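Local coordinates for oxysterol-binding protein homolog 3 (Saccharomyces cerevisiae, PDB 4IC4) that carries lipids in a hydrophobic pocket between membranes through the cytosol, its OSBP-related domain binding sterols and phospholipids such as phosphatidylinositol 4-phosphate, at residues I71-S76 with V150-F154; P122-F128 with I140-H146; S163-S169 with N180-I184. Residues are numbered along the deposited sequence.

How the contacts relate
A curled sheet built from consecutive hairpins keeps chain order and sheet order the same, and the OSBP-related domain illustrates this well. Strands 127-132, 137-145, 150-157, 160-172 and 177-189 are successive neighbours in one antiparallel barrel sheet. Contact 2 joins the first pair and contact 3 the last; their centres lie about 14 Å apart and they do not touch. Contact 1 lies between them, its centre about 8 Å from that of contact 2 and 9 Å from that of contact 3, where helix 71-76 packs on the middle strand. Contact 2 is nested in the loop closed by contact 1; contact 3 follows both. Contact 2 also holds His146, one of the residues that bind phosphatidylinositol 4-phosphate.

Contact 1. Residues I71-S76 with V150-F154; sequences ILQLIS and VFAFF
Two phenylalanines projecting from one strand show how a barrel wall receives a helix. Residues 150-154 are extended and residues 71-76 helical; the helix and strand segments run 46° apart in direction (signed crossing angle -46°), with axes 9.8 Å apart at closest approach. Leu72 is nearest Phe151 (CA-CA 7.2 Å) and Ser76 nearest Phe153 (8.3 Å). Phe153, with chi1 in m, loses the most surface. Ile75 CG2 lies over one face of its ring in a CH-pi contact, 3.7 Å from the centroid, and Ile75 CB comes within 3.3 Å of Phe153 CZ. At the ring edge Phe153 CE1 sits 3.5 Å from Leu72 O, a carbonyl already bound by Ser76 OG at 2.9 Å. This belongs to the beta-barrel fold of the OSBP-related domain: Ala152 points away from the helix, while the CA-to-CB bonds of Phe151 and Phe153 point toward it. Phe151, also m, receives Ile71 CG2 over a face, 4.2 Å from its centroid. Leu72, in the mt rotamer, spans both rings, its CD2 being 3.5 Å from Phe151 CD1 and 4.0 Å from Phe153 CZ. Strands 137-145 and 160-172 flank strand 150-157, and Phe128 of strand 127-132 touches Leu72 and Ser76.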
ATOM      1  N   ILE A  71      -5.535   5.667   1.852  1.00  7.23           N
ATOM      2  CA  ILE A  71      -4.227   5.090   2.157  1.00  7.40           C
ATOM      3  C   ILE A  71      -4.342   3.578   2.360  1.00  7.54           C
ATOM      4  O   ILE A  71      -3.413   2.835   2.048  1.00  7.07           O
ATOM      5  CB  ILE A  71      -3.599   5.731   3.412  1.00  8.23           C
ATOM      6  CG1 ILE A  71      -3.352   7.219   3.155  1.00 11.07           C
ATOM      7  CG2 ILE A  71      -2.279   5.028   3.756  1.00 10.34           C
ATOM      8  CD1 ILE A  71      -2.741   7.953   4.333  1.00 12.46           C
ATOM      9  N   LEU A  72      -5.477   3.117   2.878  1.00  5.66           N
ATOM     10  CA  LEU A  72      -5.661   1.680   3.068  1.00  6.10           C
ATOM     11  C   LEU A  72      -5.598   0.993   1.707  1.00  6.88           C
ATOM     12  O   LEU A  72      -5.019  -0.087   1.572  1.00  7.67           O
ATOM     13  CB  LEU A  72      -7.011   1.388   3.727  1.00  7.03           C
ATOM     14  CG  LEU A  72      -7.203   1.898   5.158  1.00  8.36           C
ATOM     15  CD1 LEU A  72      -8.646   1.652   5.596  1.00  9.95           C
ATOM     16  CD2 LEU A  72      -6.231   1.197   6.093  1.00 11.20           C
ATOM     17  N   GLN A  73      -6.194   1.622   0.699  1.00  6.86           N
ATOM     18  CA  GLN A  73      -6.179   1.066  -0.646  1.00  6.42           C
ATOM     19  C   GLN A  73      -4.762   1.124  -1.236  1.00  6.88           C
ATOM     20  O   GLN A  73      -4.311   0.174  -1.881  1.00  7.53           O
ATOM     21  CB  GLN A  73      -7.197   1.809  -1.524  1.00  6.13           C
ATOM     22  CG  GLN A  73      -8.635   1.515  -1.079  1.00  7.98           C
ATOM     23  CD  GLN A  73      -9.682   2.371  -1.763  1.00  8.06           C
ATOM     24  OE1 GLN A  73      -9.590   3.600  -1.779  1.00  8.14           O
ATOM     25  NE2 GLN A  73     -10.703   1.721  -2.316  1.00  7.38           N
ATOM     26  N   LEU A  74      -4.049   2.223  -0.996  1.00  6.84           N
ATOM     27  CA  LEU A  74      -2.681   2.358  -1.493  1.00  7.26           C
ATOM     28  C   LEU A  74      -1.788   1.244  -0.952  1.00  7.34           C
ATOM     29  O   LEU A  74      -1.076   0.582  -1.707  1.00  8.74           O
ATOM     30  CB  LEU A  74      -2.080   3.703  -1.077  1.00  7.78           C
ATOM     31  CG  LEU A  74      -0.566   3.792  -1.313  1.00  8.44           C
ATOM     32  CD1 LEU A  74      -0.286   3.804  -2.804  1.00 11.72           C
ATOM     33  CD2 LEU A  74      -0.000   5.044  -0.658  1.00 10.31           C
ATOM     34  N   ILE A  75      -1.818   1.038   0.358  1.00  6.81           N
ATOM     35  CA  ILE A  75      -0.976   0.006   0.944  1.00  8.19           C
ATOM     36  C   ILE A  75      -1.382  -1.396   0.474  1.00  7.43           C
ATOM     37  O   ILE A  75      -0.548  -2.303   0.421  1.00  9.04           O
ATOM     38  CB  ILE A  75      -0.981   0.117   2.477  1.00  8.09           C
ATOM     39  CG1 ILE A  75      -0.380   1.472   2.870  1.00 11.15           C
ATOM     40  CG2 ILE A  75      -0.172  -1.023   3.092  1.00  9.75           C
ATOM     41  CD1 ILE A  75      -0.387   1.749   4.361  1.00 12.33           C
ATOM     42  N   SER A  76      -2.648  -1.570   0.107  1.00  7.53           N
ATOM     43  CA  SER A  76      -3.108  -2.863  -0.397  1.00  7.85           C
ATOM     44  C   SER A  76      -2.431  -3.206  -1.719  1.00  7.95           C
ATOM     45  O   SER A  76      -2.420  -4.366  -2.130  1.00  8.99           O
ATOM     46  CB  SER A  76      -4.626  -2.863  -0.598  1.00  8.28           C
ATOM     47  OG  SER A  76      -5.293  -2.780   0.645  1.00 10.96           O
ATOM     48  N   VAL A 150      -2.082   4.854  12.253  1.00 11.07           N
ATOM     49  CA  VAL A 150      -1.625   3.474  12.260  1.00  9.70           C
ATOM     50  C   VAL A 150      -2.647   2.655  11.490  1.00  9.77           C
ATOM     51  O   VAL A 150      -3.848   2.735  11.754  1.00  9.31           O
ATOM     52  CB  VAL A 150      -1.500   2.902  13.693  1.00 10.04           C
ATOM     53  CG1 VAL A 150      -1.041   1.451  13.636  1.00 11.44           C
ATOM     54  CG2 VAL A 150      -0.504   3.725  14.498  1.00 12.61           C
ATOM     55  N   PHE A 151      -2.159   1.879  10.530  1.00  7.82           N
ATOM     56  CA  PHE A 151      -3.018   1.043   9.704  1.00  8.47           C
ATOM     57  C   PHE A 151      -2.637  -0.421   9.889  1.00  8.80           C
ATOM     58  O   PHE A 151      -1.452  -0.775   9.877  1.00  8.83           O
ATOM     59  CB  PHE A 151      -2.864   1.450   8.237  1.00  7.89           C
ATOM     60  CG  PHE A 151      -3.049   2.919   7.998  1.00  8.26           C
ATOM     61  CD1 PHE A 151      -4.320   3.487   8.010  1.00  9.08           C
ATOM     62  CD2 PHE A 151      -1.949   3.744   7.785  1.00  9.73           C
ATOM     63  CE1 PHE A 151      -4.495   4.860   7.812  1.00  9.88           C
ATOM     64  CE2 PHE A 151      -2.114   5.122   7.585  1.00 10.45           C
ATOM     65  CZ  PHE A 151      -3.391   5.678   7.599  1.00  9.03           C
ATOM     66  N   ALA A 152      -3.641  -1.273  10.067  1.00  7.48           N
ATOM     67  CA  ALA A 152      -3.405  -2.700  10.262  1.00  8.18           C
ATOM     68  C   ALA A 152      -3.922  -3.482   9.069  1.00  8.44           C
ATOM     69  O   ALA A 152      -5.007  -3.196   8.554  1.00  8.24           O
ATOM     70  CB  ALA A 152      -4.086  -3.172  11.542  1.00  8.25           C
ATOM     71  N   PHE A 153      -3.136  -4.465   8.635  1.00  7.53           N
ATOM     72  CA  PHE A 153      -3.477  -5.301   7.485  1.00  8.17           C
ATOM     73  C   PHE A 153      -3.294  -6.780   7.783  1.00  9.24           C
ATOM     74  O   PHE A 153      -2.356  -7.172   8.477  1.00  8.99           O
ATOM     75  CB  PHE A 153      -2.575  -4.974   6.288  1.00  8.59           C
ATOM     76  CG  PHE A 153      -2.757  -3.593   5.739  1.00  9.23           C
ATOM     77  CD1 PHE A 153      -3.519  -3.377   4.593  1.00 12.50           C
ATOM     78  CD2 PHE A 153      -2.182  -2.500   6.378  1.00 10.72           C
ATOM     79  CE1 PHE A 153      -3.706  -2.085   4.097  1.00 12.26           C
ATOM     80  CE2 PHE A 153      -2.365  -1.210   5.889  1.00 13.29           C
ATOM     81  CZ  PHE A 153      -3.130  -1.006   4.748  1.00 12.88           C
ATOM     82  N   PHE A 154      -4.192  -7.594   7.244  1.00  8.20           N
ATOM     83  CA  PHE A 154      -4.107  -9.041   7.382  1.00  9.09           C
ATOM     84  C   PHE A 154      -4.550  -9.647   6.060  1.00  8.73           C
ATOM     85  O   PHE A 154      -5.714  -9.528   5.679  1.00  9.44           O
ATOM     86  CB  PHE A 154      -4.998  -9.556   8.513  1.00 10.34           C
ATOM     87  CG  PHE A 154      -4.885 -11.043   8.745  1.00 10.92           C
ATOM     88  CD1 PHE A 154      -3.635 -11.645   8.874  1.00 11.68           C
ATOM     89  CD2 PHE A 154      -6.022 -11.835   8.848  1.00 13.36           C
ATOM     90  CE1 PHE A 154      -3.522 -13.019   9.104  1.00 13.74           C
ATOM     91  CE2 PHE A 154      -5.923 -13.210   9.080  1.00 14.03           C
ATOM     92  CZ  PHE A 154      -4.667 -13.800   9.208  1.00 13.79           C
TER

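Contact 2. Residues P122-F128 with I140-H146; sequences PLLAETF and ISEKVSH
An alanine with positive phi (Ala125, 81°/0°) occupies the third position of a type II beta turn, Leu123 to Glu126, closed by Glu126 N to Leu123 O at 2.9 Å. The turn leads into an antiparallel beta hairpin of the barrel sheet. Thr127 and Glu142 form a non-hydrogen-bonded pair (CA-CA 4.2 Å); Phe128 and Ser141 form a hydrogen-bonded one (CA-CA 5.2 Å), with Phe128 N to Ser141 O at 3.0 Å and a weak return bond. Ser141 OG, chi1 p, also donates to Phe128 O at 2.9 Å. Pairing extends into the turn through Lys143 N to Glu126 O and Ala125 N to Lys143 O, both 3.0 Å. All-trans Lys143 runs along the turn, its CD 3.4 Å from Leu123 O, to give NZ, less surely placed, to Pro122 O at 2.8 Å. Val144 and Ser145 make a classic beta bulge opposite Val150, before His146, a phosphatidylinositol 4-phosphate-binding residue whose CB is 4.3 Å from Leu124 CB. Glu126 OE2 accepts Leu123 N at 2.8 Å and pairs with Arg324, while Ser321 binds OE1. Glu142 OE2 and OE1 accept the backbone N atoms of Lys362 and Tyr363; one water donates to both Glu142 OE2 and Ala125 O, each at 2.7 Å.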
ATOM      1  N   PRO A 122      -7.412   7.987   5.511  1.00  8.32           N
ATOM      2  CA  PRO A 122      -8.595   7.268   5.986  1.00  8.20           C
ATOM      3  C   PRO A 122      -9.068   7.848   7.314  1.00  8.57           C
ATOM      4  O   PRO A 122      -8.317   8.524   8.015  1.00  9.31           O
ATOM      5  CB  PRO A 122      -8.089   5.837   6.158  1.00  9.55           C
ATOM      6  CG  PRO A 122      -6.917   5.755   5.225  1.00  9.13           C
ATOM      7  CD  PRO A 122      -6.250   7.090   5.408  1.00  9.43           C
ATOM      8  N   LEU A 123     -10.322   7.584   7.649  1.00  8.58           N
ATOM      9  CA  LEU A 123     -10.866   8.038   8.915  1.00  7.96           C
ATOM     10  C   LEU A 123     -10.548   6.950   9.936  1.00  7.50           C
ATOM     11  O   LEU A 123     -10.344   5.794   9.572  1.00  7.19           O
ATOM     12  CB  LEU A 123     -12.384   8.190   8.814  1.00  9.70           C
ATOM     13  CG  LEU A 123     -12.879   9.169   7.752  1.00 10.50           C
ATOM     14  CD1 LEU A 123     -14.397   9.092   7.661  1.00 14.24           C
ATOM     15  CD2 LEU A 123     -12.421  10.582   8.102  1.00 12.06           C
ATOM     16  N   LEU A 124     -10.471   7.314  11.208  1.00  6.86           N
ATOM     17  CA  LEU A 124     -10.241   6.306  12.224  1.00  7.20           C
ATOM     18  C   LEU A 124     -11.410   5.315  12.108  1.00  7.36           C
ATOM     19  O   LEU A 124     -12.569   5.719  12.003  1.00  8.09           O
ATOM     20  CB  LEU A 124     -10.225   6.943  13.614  1.00  9.12           C
ATOM     21  CG  LEU A 124     -10.104   5.989  14.803  1.00  8.80           C
ATOM     22  CD1 LEU A 124      -8.796   5.216  14.742  1.00 10.83           C
ATOM     23  CD2 LEU A 124     -10.171   6.806  16.082  1.00 10.77           C
ATOM     24  N   ALA A 125     -11.089   4.025  12.108  1.00  7.52           N
ATOM     25  CA  ALA A 125     -12.078   2.952  12.015  1.00  7.18           C
ATOM     26  C   ALA A 125     -12.550   2.680  10.591  1.00  6.73           C
ATOM     27  O   ALA A 125     -13.401   1.820  10.369  1.00  7.98           O
ATOM     28  CB  ALA A 125     -13.271   3.233  12.932  1.00 10.07           C
ATOM     29  N   GLU A 126     -12.018   3.426   9.628  1.00  6.49           N
ATOM     30  CA  GLU A 126     -12.353   3.168   8.235  1.00  6.73           C
ATOM     31  C   GLU A 126     -11.696   1.817   7.927  1.00  6.80           C
ATOM     32  O   GLU A 126     -10.651   1.477   8.491  1.00  6.48           O
ATOM     33  CB  GLU A 126     -11.769   4.260   7.329  1.00  6.98           C
ATOM     34  CG  GLU A 126     -11.988   4.033   5.834  1.00  8.03           C
ATOM     35  CD  GLU A 126     -11.576   5.233   4.994  1.00 10.05           C
ATOM     36  OE1 GLU A 126     -11.218   5.047   3.811  1.00 10.54           O
ATOM     37  OE2 GLU A 126     -11.618   6.368   5.513  1.00 10.28           O
ATOM     38  N   THR A 127     -12.303   1.053   7.030  1.00  5.77           N
ATOM     39  CA  THR A 127     -11.772  -0.251   6.670  1.00  5.56           C
ATOM     40  C   THR A 127     -11.682  -0.400   5.162  1.00  6.31           C
ATOM     41  O   THR A 127     -12.216   0.414   4.409  1.00  7.40           O
ATOM     42  CB  THR A 127     -12.684  -1.383   7.195  1.00  6.99           C
ATOM     43  OG1 THR A 127     -14.018  -1.185   6.705  1.00  7.39           O
ATOM     44  CG2 THR A 127     -12.696  -1.406   8.712  1.00  7.68           C
ATOM     45  N   PHE A 128     -10.968  -1.422   4.725  1.00  6.50           N
ATOM     46  CA  PHE A 128     -10.895  -1.717   3.310  1.00  5.42           C
ATOM     47  C   PHE A 128     -10.641  -3.196   3.150  1.00  5.91           C
ATOM     48  O   PHE A 128      -9.630  -3.718   3.613  1.00  6.89           O
ATOM     49  CB  PHE A 128      -9.795  -0.940   2.588  1.00  6.18           C
ATOM     50  CG  PHE A 128      -9.667  -1.306   1.135  1.00  5.99           C
ATOM     51  CD1 PHE A 128     -10.717  -1.068   0.250  1.00  6.31           C
ATOM     52  CD2 PHE A 128      -8.517  -1.928   0.658  1.00  6.67           C
ATOM     53  CE1 PHE A 128     -10.625  -1.448  -1.091  1.00  6.36           C
ATOM     54  CE2 PHE A 128      -8.413  -2.313  -0.680  1.00  7.21           C
ATOM     55  CZ  PHE A 128      -9.471  -2.073  -1.561  1.00  6.37           C
ATOM     56  N   ILE A 140      -7.976  -7.754   4.653  1.00  8.42           N
ATOM     57  CA  ILE A 140      -8.807  -6.835   5.412  1.00  8.34           C
ATOM     58  C   ILE A 140      -7.846  -5.843   6.069  1.00  6.58           C
ATOM     59  O   ILE A 140      -6.751  -6.212   6.495  1.00  7.80           O
ATOM     60  CB  ILE A 140      -9.678  -7.538   6.490  1.00  7.99           C
ATOM     61  CG1 ILE A 140     -10.506  -6.487   7.238  1.00  8.42           C
ATOM     62  CG2 ILE A 140      -8.810  -8.302   7.475  1.00  9.94           C
ATOM     63  CD1 ILE A 140     -11.433  -5.675   6.350  1.00  8.71           C
ATOM     64  N   SER A 141      -8.240  -4.577   6.109  1.00  7.35           N
ATOM     65  CA  SER A 141      -7.418  -3.542   6.712  1.00  6.74           C
ATOM     66  C   SER A 141      -8.303  -2.554   7.459  1.00  6.72           C
ATOM     67  O   SER A 141      -9.492  -2.415   7.157  1.00  7.74           O
ATOM     68  CB  SER A 141      -6.597  -2.817   5.641  1.00  7.76           C
ATOM     69  OG  SER A 141      -7.418  -2.149   4.696  1.00  7.71           O
ATOM     70  N   GLU A 142      -7.717  -1.867   8.429  1.00  6.67           N
ATOM     71  CA  GLU A 142      -8.454  -0.906   9.236  1.00  7.44           C
ATOM     72  C   GLU A 142      -7.510   0.154   9.790  1.00  8.07           C
ATOM     73  O   GLU A 142      -6.360  -0.141  10.117  1.00  8.42           O
ATOM     74  CB  GLU A 142      -9.145  -1.655  10.389  1.00  8.57           C
ATOM     75  CG  GLU A 142      -9.964  -0.794  11.337  1.00  9.04           C
ATOM     76  CD  GLU A 142     -10.820  -1.615  12.306  1.00  9.70           C
ATOM     77  OE1 GLU A 142     -10.401  -2.723  12.702  1.00 10.50           O
ATOM     78  OE2 GLU A 142     -11.913  -1.140  12.683  1.00 10.38           O
ATOM     79  N   LYS A 143      -7.975   1.398   9.861  1.00  6.81           N
ATOM     80  CA  LYS A 143      -7.149   2.438  10.462  1.00  6.41           C
ATOM     81  C   LYS A 143      -7.427   2.277  11.953  1.00  7.69           C
ATOM     82  O   LYS A 143      -8.552   2.508  12.405  1.00  8.10           O
ATOM     83  CB  LYS A 143      -7.566   3.831   9.999  1.00  7.01           C
ATOM     84  CG  LYS A 143      -6.701   4.921  10.616  1.00  9.05           C
ATOM     85  CD  LYS A 143      -7.033   6.282  10.059  1.00 11.35           C
ATOM     86  CE  LYS A 143      -6.150   7.351  10.684  1.00 14.51           C
ATOM     87  NZ  LYS A 143      -6.436   8.694  10.107  1.00 16.33           N
ATOM     88  N   VAL A 144      -6.411   1.870  12.712  1.00  9.18           N
ATOM     89  CA  VAL A 144      -6.580   1.618  14.142  1.00  9.81           C
ATOM     90  C   VAL A 144      -6.179   2.747  15.092  1.00  9.83           C
ATOM     91  O   VAL A 144      -6.480   2.692  16.289  1.00 11.71           O
ATOM     92  CB  VAL A 144      -5.835   0.322  14.550  1.00 10.08           C
ATOM     93  CG1 VAL A 144      -6.396  -0.863  13.766  1.00 11.95           C
ATOM     94  CG2 VAL A 144      -4.340   0.463  14.285  1.00 12.43           C
ATOM     95  N   SER A 145      -5.507   3.761  14.560  1.00 10.07           N
ATOM     96  CA  SER A 145      -5.096   4.925  15.347  1.00 12.58           C
ATOM     97  C   SER A 145      -5.065   6.150  14.434  1.00 11.99           C
ATOM     98  O   SER A 145      -4.709   6.037  13.260  1.00 11.10           O
ATOM     99  CB  SER A 145      -3.716   4.703  15.951  1.00 14.61           C
ATOM    100  OG  SER A 145      -3.301   5.859  16.659  1.00 18.50           O
ATOM    101  N   HIS A 146      -5.437   7.315  14.964  1.00 13.73           N
ATOM    102  CA  HIS A 146      -5.453   8.539  14.163  1.00 14.42           C
ATOM    103  C   HIS A 146      -4.234   9.426  14.404  1.00 15.80           C
ATOM    104  O   HIS A 146      -3.698  10.017  13.471  1.00 15.99           O
ATOM    105  CB  HIS A 146      -6.718   9.356  14.444  1.00 15.18           C
ATOM    106  CG  HIS A 146      -6.872  10.549  13.549  1.00 15.49           C
ATOM    107  ND1 HIS A 146      -7.100  11.820  14.031  1.00 18.07           N
ATOM    108  CD2 HIS A 146      -6.827  10.661  12.201  1.00 14.80           C
ATOM    109  CE1 HIS A 146      -7.189  12.664  13.017  1.00 16.35           C
ATOM    110  NE2 HIS A 146      -7.026  11.985  11.896  1.00 18.72           N
TER
HETATM  111  O   HOH W   1     -14.307  -0.272  11.832  1.00 10.08           O

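Contact 3. Residues S163-S169 with N180-I184; sequences SYTVTPS and NNEGI
Register decides which side chains become neighbours in this antiparallel hairpin of strands 160-172 and 177-189, whose segments run at 144° with axes 4.4 Å apart. Thr167 pairs with Glu182 through reciprocal N-to-O bonds of 2.9 Å; Ser169 and Asn180 pair likewise, Ser169 N to Asn180 O at 2.7 Å and Asn180 N to Ser169 O at 3.0 Å. These four side chains share one face: Ser169 in p sets OG 3.4 Å from Asn180 CB; Glu182 (mt) brings OE2 within 3.7 Å of Ser169 OG; Thr167, m, gives OG1 to Pro149 O. Pro168 and Asn181 form a non-hydrogen-bonded pair (CA-CA 4.3 Å), their side chains on the other face. Val166, p, rests CG2 3.6 Å from CB of Asn181, whose chi1 of -95° lies between wells. At Gly183 (145°/148°) a CB would clash with Thr165 O. Tyr164, chi1 t, turns its ring edge to Gly183 O, CE1 at 3.5 Å; a water accepts from its OH at 2.6 Å and donates to Asn181 O and Gly183 O. Strand 150-157 flanks strand 160-172, while Ile75 of helix 71-76 packs on Tyr164 and Val166.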
ATOM      1  N   SER A 163       0.799 -10.193   7.871  1.00 10.34           N
ATOM      2  CA  SER A 163       0.291  -9.199   8.806  1.00 10.82           C
ATOM      3  C   SER A 163       1.186  -7.969   8.696  1.00 10.14           C
ATOM      4  O   SER A 163       2.383  -8.075   8.405  1.00 11.92           O
ATOM      5  CB  SER A 163       0.315  -9.751  10.230  1.00 12.43           C
ATOM      6  OG  SER A 163       1.637 -10.096  10.605  1.00 19.67           O
ATOM      7  N   TYR A 164       0.606  -6.799   8.932  1.00  9.26           N
ATOM      8  CA  TYR A 164       1.353  -5.559   8.809  1.00  8.25           C
ATOM      9  C   TYR A 164       0.695  -4.459   9.622  1.00  9.57           C
ATOM     10  O   TYR A 164      -0.498  -4.220   9.495  1.00 11.86           O
ATOM     11  CB  TYR A 164       1.388  -5.177   7.322  1.00  8.18           C
ATOM     12  CG  TYR A 164       2.302  -4.038   6.886  1.00  9.41           C
ATOM     13  CD1 TYR A 164       3.525  -3.785   7.528  1.00 10.04           C
ATOM     14  CD2 TYR A 164       2.004  -3.311   5.724  1.00 10.98           C
ATOM     15  CE1 TYR A 164       4.425  -2.848   7.006  1.00 10.17           C
ATOM     16  CE2 TYR A 164       2.890  -2.380   5.201  1.00 11.57           C
ATOM     17  CZ  TYR A 164       4.100  -2.155   5.838  1.00 11.36           C
ATOM     18  OH  TYR A 164       4.988  -1.264   5.273  1.00 10.40           O
ATOM     19  N   THR A 165       1.475  -3.818  10.483  1.00  8.72           N
ATOM     20  CA  THR A 165       1.004  -2.695  11.291  1.00  9.71           C
ATOM     21  C   THR A 165       1.937  -1.591  10.824  1.00 10.40           C
ATOM     22  O   THR A 165       3.150  -1.659  11.046  1.00 11.47           O
ATOM     23  CB  THR A 165       1.175  -2.955  12.799  1.00  8.77           C
ATOM     24  OG1 THR A 165       0.318  -4.037  13.194  1.00 11.35           O
ATOM     25  CG2 THR A 165       0.807  -1.713  13.588  1.00 10.69           C
ATOM     26  N   VAL A 166       1.381  -0.570  10.184  1.00  9.93           N
ATOM     27  CA  VAL A 166       2.225   0.467   9.623  1.00 10.71           C
ATOM     28  C   VAL A 166       1.823   1.914   9.861  1.00 10.07           C
ATOM     29  O   VAL A 166       0.639   2.260   9.919  1.00  8.80           O
ATOM     30  CB  VAL A 166       2.348   0.235   8.108  1.00 10.42           C
ATOM     31  CG1 VAL A 166       0.965   0.316   7.465  1.00 11.98           C
ATOM     32  CG2 VAL A 166       3.268   1.249   7.485  1.00 12.30           C
ATOM     33  N   THR A 167       2.839   2.755   9.989  1.00 10.80           N
ATOM     34  CA  THR A 167       2.663   4.184  10.176  1.00 11.67           C
ATOM     35  C   THR A 167       3.525   4.884   9.138  1.00 13.01           C
ATOM     36  O   THR A 167       4.753   4.825   9.213  1.00 11.18           O
ATOM     37  CB  THR A 167       3.123   4.647  11.572  1.00 12.65           C
ATOM     38  OG1 THR A 167       2.220   4.145  12.562  1.00 14.20           O
ATOM     39  CG2 THR A 167       3.149   6.176  11.648  1.00 14.60           C
ATOM     40  N   PRO A 168       2.899   5.522   8.137  1.00 12.70           N
ATOM     41  CA  PRO A 168       3.686   6.220   7.116  1.00 13.44           C
ATOM     42  C   PRO A 168       4.345   7.425   7.774  1.00 13.86           C
ATOM     43  O   PRO A 168       3.777   8.021   8.688  1.00 16.16           O
ATOM     44  CB  PRO A 168       2.635   6.631   6.087  1.00 13.84           C
ATOM     45  CG  PRO A 168       1.585   5.556   6.227  1.00 13.30           C
ATOM     46  CD  PRO A 168       1.488   5.403   7.726  1.00 13.24           C
ATOM     47  N   SER A 169       5.545   7.771   7.329  1.00 16.67           N
ATOM     48  CA  SER A 169       6.240   8.918   7.897  1.00 18.09           C
ATOM     49  C   SER A 169       6.914   9.694   6.781  1.00 19.69           C
ATOM     50  O   SER A 169       7.183   9.152   5.709  1.00 16.62           O
ATOM     51  CB  SER A 169       7.285   8.470   8.921  1.00 19.53           C
ATOM     52  OG  SER A 169       8.396   7.866   8.288  1.00 22.49           O
ATOM     53  N   ASN A 180       8.670   6.967   4.288  1.00 16.62           N
ATOM     54  CA  ASN A 180       8.889   5.661   4.888  1.00 17.20           C
ATOM     55  C   ASN A 180       7.596   5.092   5.435  1.00 15.03           C
ATOM     56  O   ASN A 180       6.664   5.825   5.764  1.00 16.20           O
ATOM     57  CB  ASN A 180       9.897   5.737   6.040  1.00 20.10           C
ATOM     58  CG  ASN A 180      11.305   6.045   5.572  1.00 21.55           C
ATOM     59  OD1 ASN A 180      11.659   7.199   5.350  1.00 25.03           O
ATOM     60  ND2 ASN A 180      12.114   5.005   5.415  1.00 24.46           N
ATOM     61  N   ASN A 181       7.548   3.770   5.506  1.00 12.75           N
ATOM     62  CA  ASN A 181       6.413   3.066   6.078  1.00 13.41           C
ATOM     63  C   ASN A 181       7.048   2.381   7.278  1.00 12.09           C
ATOM     64  O   ASN A 181       7.822   1.435   7.116  1.00 13.14           O
ATOM     65  CB  ASN A 181       5.860   2.016   5.112  1.00 13.23           C
ATOM     66  CG  ASN A 181       4.703   2.534   4.274  1.00 15.50           C
ATOM     67  OD1 ASN A 181       4.277   1.877   3.326  1.00 19.38           O
ATOM     68  ND2 ASN A 181       4.182   3.705   4.626  1.00 12.76           N
ATOM     69  N   GLU A 182       6.756   2.877   8.474  1.00 11.25           N
ATOM     70  CA  GLU A 182       7.320   2.295   9.684  1.00 11.88           C
ATOM     71  C   GLU A 182       6.496   1.084  10.084  1.00 11.20           C
ATOM     72  O   GLU A 182       5.292   1.187  10.333  1.00 11.44           O
ATOM     73  CB  GLU A 182       7.331   3.323  10.819  1.00 13.66           C
ATOM     74  CG  GLU A 182       7.993   4.640  10.439  1.00 15.85           C
ATOM     75  CD  GLU A 182       8.081   5.624  11.596  1.00 18.48           C
ATOM     76  OE1 GLU A 182       7.207   5.592  12.487  1.00 19.43           O
ATOM     77  OE2 GLU A 182       9.024   6.447  11.601  1.00 24.11           O
ATOM     78  N   GLY A 183       7.149  -0.068  10.146  1.00 11.13           N
ATOM     79  CA  GLY A 183       6.453  -1.283  10.506  1.00 10.74           C
ATOM     80  C   GLY A 183       7.028  -2.460   9.754  1.00 11.56           C
ATOM     81  O   GLY A 183       7.492  -2.326   8.617  1.00 12.60           O
ATOM     82  N   ILE A 184       6.996  -3.621  10.390  1.00 11.27           N
ATOM     83  CA  ILE A 184       7.530  -4.825   9.778  1.00 11.98           C
ATOM     84  C   ILE A 184       6.450  -5.663   9.110  1.00 11.76           C
ATOM     85  O   ILE A 184       5.414  -5.947   9.706  1.00 12.77           O
ATOM     86  CB  ILE A 184       8.247  -5.703  10.829  1.00 15.77           C
ATOM     87  CG1 ILE A 184       9.402  -4.920  11.457  1.00 17.45           C
ATOM     88  CG2 ILE A 184       8.763  -6.979  10.180  1.00 16.63           C
ATOM     89  CD1 ILE A 184      10.151  -5.684  12.522  1.00 20.41           C
TER
HETATM   90  O   HOH W   2       7.424  -1.060   6.296  1.00 11.63           O
HETATM   91  O   HOH W   3       3.807  -5.210  11.588  1.00 18.50           O